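Side-chain contacts in cysteine-rich repeat secretory protein 2 (Arabidopsis thaliana, PDB 6GRE), which modulates cell-to-cell trafficking, restricting plasmodesmata permeability during salicylic-acid-triggered immune responses through callose deposition: residues E25-S30 against P56-Y61; T37-T42 against G62-R67; L104-Y107 against S111-G114. All coordinates share one frame; numbering follows the deposited sequence.

Interaction 1: E25-S30 against P56-Y61; sequences ETNLNS and PTVTVY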
ATOM      1  N   GLU A  25      -4.875  22.091   5.389  1.00 19.54           N
ATOM      2  CA  GLU A  25      -3.412  21.950   5.377  1.00 19.71           C
ATOM      3  C   GLU A  25      -2.930  21.683   6.804  1.00 18.97           C
ATOM      4  O   GLU A  25      -2.143  20.782   7.057  1.00 18.62           O
ATOM      5  CB  GLU A  25      -2.698  23.174   4.821  1.00 20.82           C
ATOM      6  CG  GLU A  25      -1.185  22.979   4.791  1.00 23.66           C
ATOM      7  CD  GLU A  25      -0.402  24.132   4.198  1.00 27.93           C
ATOM      8  OE1 GLU A  25      -0.835  25.254   4.365  1.00 33.14           O
ATOM      9  OE2 GLU A  25       0.617  23.876   3.535  1.00 34.66           O
ATOM     10  N   THR A  26      -3.416  22.462   7.783  1.00 18.17           N
ATOM     11  CA  THR A  26      -2.977  22.323   9.137  1.00 17.49           C
ATOM     12  C   THR A  26      -3.385  20.952   9.695  1.00 19.34           C
ATOM     13  O   THR A  26      -2.614  20.287  10.371  1.00 19.80           O
ATOM     14  CB  THR A  26      -3.545  23.452  10.015  1.00 18.43           C
ATOM     15  OG1 THR A  26      -3.101  24.660   9.411  1.00 18.96           O
ATOM     16  CG2 THR A  26      -3.107  23.342  11.454  1.00 17.63           C
ATOM     17  N   ASN A  27      -4.617  20.532   9.411  1.00 19.25           N
ATOM     18  CA  ASN A  27      -5.115  19.239   9.887  1.00 19.62           C
ATOM     19  C   ASN A  27      -4.332  18.077   9.238  1.00 19.68           C
ATOM     20  O   ASN A  27      -4.039  17.095   9.907  1.00 19.43           O
ATOM     21  CB  ASN A  27      -6.630  19.139   9.685  1.00 21.44           C
ATOM     22  CG  ASN A  27      -7.395  20.035  10.648  1.00 22.79           C
ATOM     23  OD1 ASN A  27      -6.894  20.373  11.718  1.00 22.72           O
ATOM     24  ND2 ASN A  27      -8.630  20.346  10.305  1.00 25.24           N
ATOM     25  N   LEU A  28      -4.023  18.224   7.960  1.00 19.00           N
ATOM     26  CA  LEU A  28      -3.216  17.220   7.228  1.00 18.98           C
ATOM     27  C   LEU A  28      -1.858  17.048   7.916  1.00 19.41           C
ATOM     28  O   LEU A  28      -1.403  15.928   8.184  1.00 18.45           O
ATOM     29  CB  LEU A  28      -3.063  17.661   5.778  1.00 18.85           C
ATOM     30  CG  LEU A  28      -2.108  16.823   4.926  1.00 19.05           C
ATOM     31  CD1 LEU A  28      -2.492  15.338   4.980  1.00 19.49           C
ATOM     32  CD2 LEU A  28      -2.065  17.328   3.499  1.00 19.90           C
ATOM     33  N   ASN A  29      -1.188  18.166   8.216  1.00 19.93           N
ATOM     34  CA  ASN A  29       0.123  18.080   8.831  1.00 19.64           C
ATOM     35  C   ASN A  29       0.018  17.421  10.196  1.00 20.95           C
ATOM     36  O   ASN A  29       0.879  16.609  10.568  1.00 21.39           O
ATOM     37  CB  ASN A  29       0.839  19.428   8.874  1.00 20.72           C
ATOM     38  CG  ASN A  29       1.248  19.886   7.495  1.00 23.16           C
ATOM     39  OD1 ASN A  29       1.566  19.064   6.641  1.00 26.24           O
ATOM     40  ND2 ASN A  29       1.241  21.189   7.243  1.00 23.50           N
ATOM     41  N   SER A  30      -1.053  17.725  10.939  1.00 21.02           N
ATOM     42  CA  SER A  30      -1.281  17.073  12.225  0.60 22.11           C
ATOM     43  C   SER A  30      -1.528  15.577  12.022  1.00 21.48           C
ATOM     44  O   SER A  30      -1.030  14.776  12.791  1.00 23.58           O
ATOM     45  CB  SER A  30      -2.427  17.687  13.000  0.60 23.71           C
ATOM     46  OG  SER A  30      -2.325  19.095  13.022  0.60 26.36           O
ATOM     47  N   PRO A  56     -17.027  20.929   7.653  1.00 28.67           N
ATOM     48  CA  PRO A  56     -16.955  21.256   6.234  1.00 28.14           C
ATOM     49  C   PRO A  56     -15.529  21.673   5.839  1.00 28.66           C
ATOM     50  O   PRO A  56     -14.870  22.453   6.563  1.00 29.17           O
ATOM     51  CB  PRO A  56     -17.957  22.409   6.066  1.00 30.95           C
ATOM     52  CG  PRO A  56     -18.908  22.273   7.241  1.00 32.38           C
ATOM     53  CD  PRO A  56     -18.114  21.632   8.360  1.00 30.77           C
ATOM     54  N   THR A  57     -15.041  21.079   4.750  1.00 25.34           N
ATOM     55  CA  THR A  57     -13.853  21.480   3.995  1.00 25.95           C
ATOM     56  C   THR A  57     -12.541  21.005   4.663  1.00 24.59           C
ATOM     57  O   THR A  57     -11.671  20.566   3.973  1.00 24.91           O
ATOM     58  CB  THR A  57     -13.813  22.995   3.771  1.00 27.72           C
ATOM     59  OG1 THR A  57     -15.075  23.379   3.210  1.00 30.96           O
ATOM     60  CG2 THR A  57     -12.685  23.430   2.873  1.00 26.59           C
ATOM     61  N   VAL A  58     -12.420  21.099   5.987  1.00 22.61           N
ATOM     62  CA  VAL A  58     -11.110  21.060   6.665  1.00 20.97           C
ATOM     63  C   VAL A  58     -10.779  19.662   7.204  1.00 23.39           C
ATOM     64  O   VAL A  58      -9.664  19.422   7.662  1.00 21.90           O
ATOM     65  CB  VAL A  58     -11.062  22.080   7.824  1.00 21.34           C
ATOM     66  CG1 VAL A  58     -11.262  23.515   7.342  1.00 21.30           C
ATOM     67  CG2 VAL A  58     -12.033  21.719   8.915  1.00 21.35           C
ATOM     68  N   THR A  59     -11.761  18.765   7.230  1.00 22.38           N
ATOM     69  CA  THR A  59     -11.574  17.449   7.840  1.00 23.06           C
ATOM     70  C   THR A  59     -10.737  16.565   6.903  1.00 20.89           C
ATOM     71  O   THR A  59     -11.023  16.482   5.720  1.00 22.58           O
ATOM     72  CB  THR A  59     -12.924  16.793   8.150  1.00 24.31           C
ATOM     73  OG1 THR A  59     -13.561  17.583   9.163  1.00 23.27           O
ATOM     74  CG2 THR A  59     -12.793  15.382   8.675  1.00 26.15           C
ATOM     75  N   VAL A  60      -9.743  15.908   7.492  1.00 21.21           N
ATOM     76  CA  VAL A  60      -8.811  15.003   6.772  0.60 20.44           C
ATOM     77  C   VAL A  60      -8.974  13.596   7.334  1.00 18.93           C
ATOM     78  O   VAL A  60      -9.078  13.403   8.501  1.00 18.90           O
ATOM     79  CB  VAL A  60      -7.328  15.394   6.907  0.60 20.20           C
ATOM     80  CG1 VAL A  60      -6.517  14.746   5.771  0.60 18.53           C
ATOM     81  CG2 VAL A  60      -7.102  16.891   6.994  0.60 23.27           C
ATOM     82  N   TYR A  61      -8.917  12.613   6.433  1.00 18.57           N
ATOM     83  CA  TYR A  61      -9.024  11.207   6.749  1.00 19.72           C
ATOM     84  C   TYR A  61      -7.767  10.525   6.220  1.00 17.29           C
ATOM     85  O   TYR A  61      -7.365  10.771   5.100  1.00 19.14           O
ATOM     86  CB  TYR A  61     -10.248  10.588   6.073  1.00 20.47           C
ATOM     87  CG  TYR A  61     -11.557  11.260   6.418  1.00 21.26           C
ATOM     88  CD1 TYR A  61     -11.967  12.390   5.731  1.00 22.93           C
ATOM     89  CD2 TYR A  61     -12.377  10.762   7.414  1.00 23.68           C
ATOM     90  CE1 TYR A  61     -13.164  13.020   6.036  1.00 24.07           C
ATOM     91  CE2 TYR A  61     -13.581  11.379   7.730  1.00 25.15           C
ATOM     92  CZ  TYR A  61     -13.970  12.511   7.034  1.00 25.46           C
ATOM     93  OH  TYR A  61     -15.151  13.131   7.360  1.00 28.15           O
TER

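Interaction 2: T37-T42 against G62-R67; sequences TSTAQT and GIYQCR. With SO4 (sulfate ion), chain L.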
ATOM      1  N   THR A  37       3.741   8.869  15.102  1.00 29.14           N
ATOM      2  CA  THR A  37       3.554   8.530  16.504  1.00 31.49           C
ATOM      3  C   THR A  37       2.972   7.125  16.688  1.00 32.61           C
ATOM      4  O   THR A  37       3.406   6.373  17.556  1.00 34.02           O
ATOM      5  CB  THR A  37       2.607   9.538  17.161  1.00 33.99           C
ATOM      6  OG1 THR A  37       3.257  10.795  16.994  1.00 36.47           O
ATOM      7  CG2 THR A  37       2.335   9.254  18.620  1.00 36.42           C
ATOM      8  N   SER A  38       1.944   6.811  15.894  1.00 30.31           N
ATOM      9  CA  SER A  38       1.155   5.596  16.018  1.00 29.19           C
ATOM     10  C   SER A  38       1.980   4.330  15.712  1.00 27.62           C
ATOM     11  O   SER A  38       1.648   3.255  16.200  1.00 26.95           O
ATOM     12  CB  SER A  38      -0.059   5.699  15.122  1.00 27.76           C
ATOM     13  OG  SER A  38      -0.917   4.579  15.268  1.00 26.45           O
ATOM     14  N   THR A  39       3.054   4.459  14.931  1.00 26.58           N
ATOM     15  CA  THR A  39       3.846   3.299  14.498  1.00 27.54           C
ATOM     16  C   THR A  39       4.494   2.591  15.696  1.00 33.82           C
ATOM     17  O   THR A  39       4.874   1.429  15.585  1.00 35.95           O
ATOM     18  CB  THR A  39       4.919   3.701  13.490  1.00 26.04           C
ATOM     19  OG1 THR A  39       5.846   4.579  14.129  1.00 26.88           O
ATOM     20  CG2 THR A  39       4.353   4.380  12.266  1.00 26.94           C
ATOM     21  N   ALA A  40       4.603   3.288  16.838  1.00 36.03           N
ATOM     22  CA  ALA A  40       5.126   2.691  18.058  1.00 35.91           C
ATOM     23  C   ALA A  40       4.198   1.569  18.548  1.00 35.26           C
ATOM     24  O   ALA A  40       4.661   0.624  19.181  1.00 40.37           O
ATOM     25  CB  ALA A  40       5.313   3.754  19.116  1.00 36.33           C
ATOM     26  N   GLN A  41       2.896   1.678  18.263  1.00 36.15           N
ATOM     27  CA  GLN A  41       1.876   0.769  18.807  1.00 37.41           C
ATOM     28  C   GLN A  41       1.390  -0.262  17.777  1.00 35.52           C
ATOM     29  O   GLN A  41       1.029  -1.376  18.143  1.00 36.10           O
ATOM     30  CB  GLN A  41       0.669   1.560  19.317  1.00 41.28           C
ATOM     31  CG  GLN A  41       1.003   2.540  20.435  1.00 47.38           C
ATOM     32  CD  GLN A  41       0.796   3.973  20.006  1.00 52.82           C
ATOM     33  OE1 GLN A  41      -0.330   4.408  19.760  1.00 60.09           O
ATOM     34  NE2 GLN A  41       1.884   4.723  19.904  1.00 55.25           N
ATOM     35  N   THR A  42       1.326   0.099  16.492  1.00 30.92           N
ATOM     36  CA  THR A  42       0.594  -0.728  15.538  1.00 29.40           C
ATOM     37  C   THR A  42       1.085  -0.461  14.112  1.00 26.02           C
ATOM     38  O   THR A  42       1.578   0.618  13.787  1.00 25.67           O
ATOM     39  CB  THR A  42      -0.911  -0.464  15.639  1.00 29.20           C
ATOM     40  OG1 THR A  42      -1.594  -1.364  14.763  1.00 31.32           O
ATOM     41  CG2 THR A  42      -1.291   0.963  15.302  1.00 29.84           C
ATOM     42  N   GLY A  62      -7.208   9.629   7.025  1.00 17.14           N
ATOM     43  CA  GLY A  62      -6.018   8.961   6.536  1.00 18.28           C
ATOM     44  C   GLY A  62      -5.757   7.643   7.210  1.00 19.11           C
ATOM     45  O   GLY A  62      -6.307   7.304   8.270  1.00 19.12           O
ATOM     46  N   ILE A  63      -4.849   6.898   6.566  1.00 17.31           N
ATOM     47  CA  ILE A  63      -4.289   5.695   7.141  1.00 18.32           C
ATOM     48  C   ILE A  63      -2.781   5.669   6.896  1.00 16.46           C
ATOM     49  O   ILE A  63      -2.276   6.305   5.954  1.00 17.13           O
ATOM     50  CB  ILE A  63      -4.929   4.420   6.542  1.00 17.29           C
ATOM     51  CG1 ILE A  63      -4.559   4.242   5.063  1.00 17.22           C
ATOM     52  CG2 ILE A  63      -6.432   4.402   6.749  1.00 18.22           C
ATOM     53  CD1 ILE A  63      -4.889   2.880   4.481  1.00 18.48           C
ATOM     54  N   TYR A  64      -2.089   4.872   7.704  1.00 17.36           N
ATOM     55  CA  TYR A  64      -0.819   4.311   7.251  1.00 17.80           C
ATOM     56  C   TYR A  64      -0.874   2.801   7.426  1.00 17.24           C
ATOM     57  O   TYR A  64      -1.676   2.268   8.189  1.00 18.05           O
ATOM     58  CB  TYR A  64       0.374   4.844   8.035  1.00 17.37           C
ATOM     59  CG  TYR A  64       0.424   4.331   9.445  1.00 19.86           C
ATOM     60  CD1 TYR A  64      -0.287   4.979  10.446  1.00 22.26           C
ATOM     61  CD2 TYR A  64       1.158   3.209   9.794  1.00 18.86           C
ATOM     62  CE1 TYR A  64      -0.286   4.511  11.747  1.00 23.19           C
ATOM     63  CE2 TYR A  64       1.171   2.732  11.094  1.00 21.24           C
ATOM     64  CZ  TYR A  64       0.440   3.382  12.080  1.00 22.87           C
ATOM     65  OH  TYR A  64       0.449   2.942  13.373  1.00 24.58           O
ATOM     66  N   GLN A  65      -0.015   2.101   6.687  1.00 17.40           N
ATOM     67  CA  GLN A  65       0.099   0.684   6.845  0.70 17.96           C
ATOM     68  C   GLN A  65       1.508   0.229   6.498  1.00 16.91           C
ATOM     69  O   GLN A  65       2.015   0.511   5.431  1.00 18.35           O
ATOM     70  CB  GLN A  65      -0.850  -0.058   5.924  0.70 17.73           C
ATOM     71  CG  GLN A  65      -0.830  -1.560   6.177  0.70 17.55           C
ATOM     72  CD  GLN A  65      -1.987  -2.212   5.477  0.70 17.83           C
ATOM     73  OE1 GLN A  65      -2.091  -3.442   5.403  0.70 20.34           O
ATOM     74  NE2 GLN A  65      -2.893  -1.387   4.987  0.70 16.78           N
ATOM     75  N   CYS A  66       2.108  -0.465   7.462  1.00 17.86           N
ATOM     76  CA  CYS A  66       3.416  -1.093   7.281  1.00 19.08           C
ATOM     77  C   CYS A  66       3.222  -2.555   6.879  1.00 18.53           C
ATOM     78  O   CYS A  66       2.230  -3.174   7.240  1.00 18.17           O
ATOM     79  CB  CYS A  66       4.222  -1.015   8.572  1.00 20.98           C
ATOM     80  SG  CYS A  66       4.724   0.691   8.931  1.00 24.07           S
ATOM     81  N   ARG A  67       4.233  -3.089   6.192  1.00 20.12           N
ATOM     82  CA  ARG A  67       4.324  -4.515   5.922  1.00 20.95           C
ATOM     83  C   ARG A  67       4.058  -5.264   7.237  1.00 22.15           C
ATOM     84  O   ARG A  67       4.529  -4.849   8.310  1.00 22.62           O
ATOM     85  CB  ARG A  67       5.710  -4.795   5.332  1.00 24.91           C
ATOM     86  CG  ARG A  67       5.747  -5.618   4.056  1.00 27.57           C
ATOM     87  CD  ARG A  67       7.195  -5.879   3.677  1.00 29.34           C
ATOM     88  NE  ARG A  67       7.865  -6.636   4.730  1.00 31.70           N
ATOM     89  CZ  ARG A  67       9.176  -6.693   4.928  1.00 33.13           C
ATOM     90  NH1 ARG A  67      10.002  -5.957   4.202  1.00 34.08           N
ATOM     91  NH2 ARG A  67       9.648  -7.486   5.875  1.00 33.61           N
TER
HETATM   92  S   SO4 L 309      -0.856  -4.915  13.623  1.00 53.77           S
HETATM   93  O1  SO4 L 309      -0.138  -5.979  12.861  1.00 55.46           O
HETATM   94  O2  SO4 L 309      -1.805  -4.178  12.748  1.00 52.49           O
HETATM   95  O3  SO4 L 309      -1.601  -5.543  14.742  1.00 57.08           O
HETATM   96  O4  SO4 L 309       0.154  -3.987  14.199  1.00 46.66           O

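Interaction 3: L104-Y107 against S111-G114; sequences LIRY and SFLG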
ATOM      1  N   LEU A 104       2.825   2.293   3.373  1.00 15.46           N
ATOM      2  CA  LEU A 104       2.112   3.318   2.624  1.00 14.91           C
ATOM      3  C   LEU A 104       1.536   4.344   3.604  1.00 15.11           C
ATOM      4  O   LEU A 104       1.297   3.999   4.767  1.00 16.86           O
ATOM      5  CB  LEU A 104       1.001   2.695   1.767  1.00 16.35           C
ATOM      6  CG  LEU A 104      -0.133   1.997   2.521  1.00 16.89           C
ATOM      7  CD1 LEU A 104      -1.268   2.968   2.906  1.00 18.13           C
ATOM      8  CD2 LEU A 104      -0.694   0.825   1.710  1.00 18.06           C
ATOM      9  N   ILE A 105       1.288   5.549   3.093  1.00 16.13           N
ATOM     10  CA  ILE A 105       0.435   6.519   3.747  1.00 15.89           C
ATOM     11  C   ILE A 105      -0.604   6.997   2.739  1.00 16.20           C
ATOM     12  O   ILE A 105      -0.347   7.030   1.531  1.00 17.48           O
ATOM     13  CB  ILE A 105       1.254   7.677   4.347  1.00 17.31           C
ATOM     14  CG1 ILE A 105       2.048   8.436   3.292  1.00 18.74           C
ATOM     15  CG2 ILE A 105       2.113   7.182   5.486  1.00 17.20           C
ATOM     16  CD1 ILE A 105       2.654   9.738   3.798  1.00 20.46           C
ATOM     17  N   ARG A 106      -1.796   7.337   3.236  1.00 16.21           N
ATOM     18  CA  ARG A 106      -2.866   7.726   2.359  1.00 17.37           C
ATOM     19  C   ARG A 106      -3.785   8.684   3.112  1.00 16.85           C
ATOM     20  O   ARG A 106      -4.149   8.411   4.254  1.00 17.92           O
ATOM     21  CB  ARG A 106      -3.629   6.490   1.872  1.00 17.61           C
ATOM     22  CG  ARG A 106      -4.650   6.739   0.776  1.00 19.22           C
ATOM     23  CD  ARG A 106      -5.242   5.394   0.377  1.00 19.90           C
ATOM     24  NE  ARG A 106      -6.170   5.495  -0.738  1.00 22.46           N
ATOM     25  CZ  ARG A 106      -6.454   4.499  -1.559  1.00 22.85           C
ATOM     26  NH1 ARG A 106      -6.025   3.284  -1.272  1.00 19.09           N
ATOM     27  NH2 ARG A 106      -7.149   4.729  -2.664  1.00 26.77           N
ATOM     28  N   TYR A 107      -4.155   9.774   2.434  1.00 17.21           N
ATOM     29  CA  TYR A 107      -5.075  10.739   3.023  1.00 18.40           C
ATOM     30  C   TYR A 107      -5.982  11.316   1.942  1.00 18.70           C
ATOM     31  O   TYR A 107      -5.668  11.327   0.786  1.00 19.10           O
ATOM     32  CB  TYR A 107      -4.294  11.831   3.749  1.00 18.74           C
ATOM     33  CG  TYR A 107      -3.279  12.575   2.918  1.00 18.23           C
ATOM     34  CD1 TYR A 107      -3.632  13.668   2.143  1.00 18.65           C
ATOM     35  CD2 TYR A 107      -1.944  12.227   2.960  1.00 17.92           C
ATOM     36  CE1 TYR A 107      -2.685  14.356   1.400  1.00 18.67           C
ATOM     37  CE2 TYR A 107      -0.989  12.904   2.234  1.00 18.87           C
ATOM     38  CZ  TYR A 107      -1.354  13.998   1.474  1.00 18.85           C
ATOM     39  OH  TYR A 107      -0.380  14.663   0.795  1.00 20.30           O
ATOM     40  N   SER A 111     -13.783  10.065   3.778  1.00 23.66           N
ATOM     41  CA  SER A 111     -13.396   8.737   4.219  1.00 23.14           C
ATOM     42  C   SER A 111     -13.329   7.794   3.012  1.00 22.23           C
ATOM     43  O   SER A 111     -14.173   7.829   2.123  1.00 22.43           O
ATOM     44  CB  SER A 111     -14.327   8.214   5.250  1.00 22.79           C
ATOM     45  OG  SER A 111     -13.895   6.955   5.738  1.00 23.65           O
ATOM     46  N   PHE A 112     -12.285   6.958   2.996  1.00 20.84           N
ATOM     47  CA  PHE A 112     -12.169   5.857   2.028  1.00 19.34           C
ATOM     48  C   PHE A 112     -12.157   4.516   2.774  1.00 19.41           C
ATOM     49  O   PHE A 112     -11.920   3.489   2.139  1.00 18.12           O
ATOM     50  CB  PHE A 112     -10.911   6.009   1.158  1.00 18.69           C
ATOM     51  CG  PHE A 112      -9.641   6.260   1.935  1.00 20.05           C
ATOM     52  CD1 PHE A 112      -8.927   5.227   2.517  1.00 20.25           C
ATOM     53  CD2 PHE A 112      -9.164   7.552   2.099  1.00 20.86           C
ATOM     54  CE1 PHE A 112      -7.774   5.470   3.252  1.00 20.00           C
ATOM     55  CE2 PHE A 112      -8.010   7.799   2.826  1.00 21.02           C
ATOM     56  CZ  PHE A 112      -7.306   6.755   3.400  1.00 21.63           C
ATOM     57  N   LEU A 113     -12.420   4.493   4.090  1.00 18.98           N
ATOM     58  CA  LEU A 113     -12.339   3.240   4.874  1.00 18.99           C
ATOM     59  C   LEU A 113     -13.413   2.264   4.414  1.00 20.01           C
ATOM     60  O   LEU A 113     -14.619   2.590   4.328  1.00 19.81           O
ATOM     61  CB  LEU A 113     -12.494   3.482   6.373  1.00 21.02           C
ATOM     62  CG  LEU A 113     -11.456   4.368   7.035  1.00 22.29           C
ATOM     63  CD1 LEU A 113     -11.736   4.451   8.524  1.00 23.04           C
ATOM     64  CD2 LEU A 113     -10.026   3.877   6.799  1.00 21.42           C
ATOM     65  N   GLY A 114     -12.972   1.038   4.106  1.00 18.71           N
ATOM     66  CA  GLY A 114     -13.867  -0.014   3.698  1.00 18.60           C
ATOM     67  C   GLY A 114     -14.463   0.160   2.313  1.00 17.14           C
ATOM     68  O   GLY A 114     -15.376  -0.569   1.922  1.00 19.07           O
TER

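Interaction 1: E25-S30 against P56-Y61
The side-chain amide of N27 donates through ND2 to the backbone carbonyl O of V58, 3.0 Å away. This bond joins helix 23-38 to the turn that leads into strand 60-66, within the first of the two DUF26 (Gnk2-homologous) domains of the ectodomain. Here the helix lies across one face of a five-stranded antiparallel sheet. The N-H points almost straight at its acceptor, at 178°, and V58 O lies practically in the plane of the N27 amide. Seen from the acceptor the approach is less regular, because ND2 stands above the V58 carbonyl plane, 51° out of it, and so does not follow a lone pair. N27 reaches the turn because its side chain sets out toward 56-61, while CG lies anti to the carbonyl carbon and beside the backbone N (chi1 -72°). V58 also borders the amide with its side chain, CG2 coming to 3.9 Å from ND2 of N27.

At L28 and V60 the contact becomes apolar. V60, the first residue of the strand, directs its CB at the helix, and its two methyls divide the work in the conformer described here; a second conformer exists, so the finer detail of these contacts is less certain. CG2 sits against the helix backbone, 3.5 Å from N of L28 and likewise 3.5 Å from CB of N27. L31 and Y24 of the same helix also border V60, whereas its backbone pairs with V49 of the neighbouring strand. The L28 and V60 backbones come within 6.0 Å, CA to CA, so this strand start lies close beneath the helix. With CG anti to the backbone N, the L28 side chain runs obliquely past V60, its CD1 4.1 Å from V60 CG1.

Interaction 2: T37-T42 against G62-R67
The phenol oxygen of Y64 is held by two hydrogen bonds across the contact, one given and one received. Y64 OH donates to the backbone O of T42 at 2.6 Å, and S38 OG, carried to the phenol by a chi1 of -176° that sets it anti to the backbone N, donates to Y64 OH at 2.9 Å. Both partners lie at the ring edge, near its plane, although the hydroxyl stands 47° out of the T42 carbonyl plane. T39 approaches the ring obliquely: its CG2 is 4.2 Å from the Y64 centroid, an off-centre CH-pi contact. The T42 methyl CG2 comes within 3.3 Å of Y64 OH.

In the second shell, S38 O accepts the backbone N-H groups of Q41 and T42, shaping the turn that presents T42 O. The T39 hydroxyl is engaged by V36 O and S76 OG. T42 OG1 bonds Y44 O; O4 of a sulfate, probably from the crystallisation liquor and also bonded to R43 N, is 3.2 Å from T42 OG1.

This buried contact of the first DUF26 domain fastens the last part of helix 23-38 and the turn after it to strand 60-66. Y64 lies between A45 and I105 of the flanking strands and also touches V79 of helix 72-90, joined to the strand by the C66-C75 disulfide.

Interaction 3: L104-Y107 against S111-G114
An aliphatic-aromatic contact, R106 against F112, folds the loop after strand 103-108 back onto that strand. The R106 methylene CD lies over one face of the F112 ring, offset toward the rim and nearest CE1, 4.1 Å from the centroid and 23° off the normal, which meets the geometry of a CH-pi interaction. Next to it, R106 CG is 3.7 Å from F112 CZ. CG of R106 is anti to its backbone N (chi1 -171°) and the chain stays extended to NE, carrying the methylenes across the ring. The guanidinium stays above the same ring but farther off: R106 CZ is 5.1 Å from the F112 centroid, at most a weak cation-pi attraction, with the two planes 30° apart.

Strand 103-108 is the central strand of the five-stranded antiparallel sheet of the first DUF26 domain, and the loop runs on toward the second. R106 NH2 bonds S203 OG, and F112 O accepts from K204 NZ, so the contact borders the second domain; F97 gives the guanidinium another aromatic partner. R106 also lines a pocket holding a bound 2-(2-ethoxyethoxy)ethanol molecule. On the backbone side, the ring tip packs against the strand itself, with F112 CZ 3.7 Å from R106 O and F112 CE2 4.2 Å from Y107 C.

How the interactions relate
From the N terminus, helix 23-38 supplies 25-30 and then the start of 37-42, before the chain returns through 56-61 and directly into 62-67. Interaction 1 closes a loop of 25 intervening residues and interaction 2 one of 19. The two cross, their segments alternating along the chain, and together they hold one helix to one strand at points 18 Å apart, centre to centre. Interaction 3 follows in series and closes a much shorter loop, with three residues between its segments. Strands 60-66 and 103-108 are neighbours, with Q65 O 2.8 Å from L104 N, a probable hydrogen bond; separately, L28 of the helix packs on Y107 of the sheet, CD1 to CD1 3.5 Å.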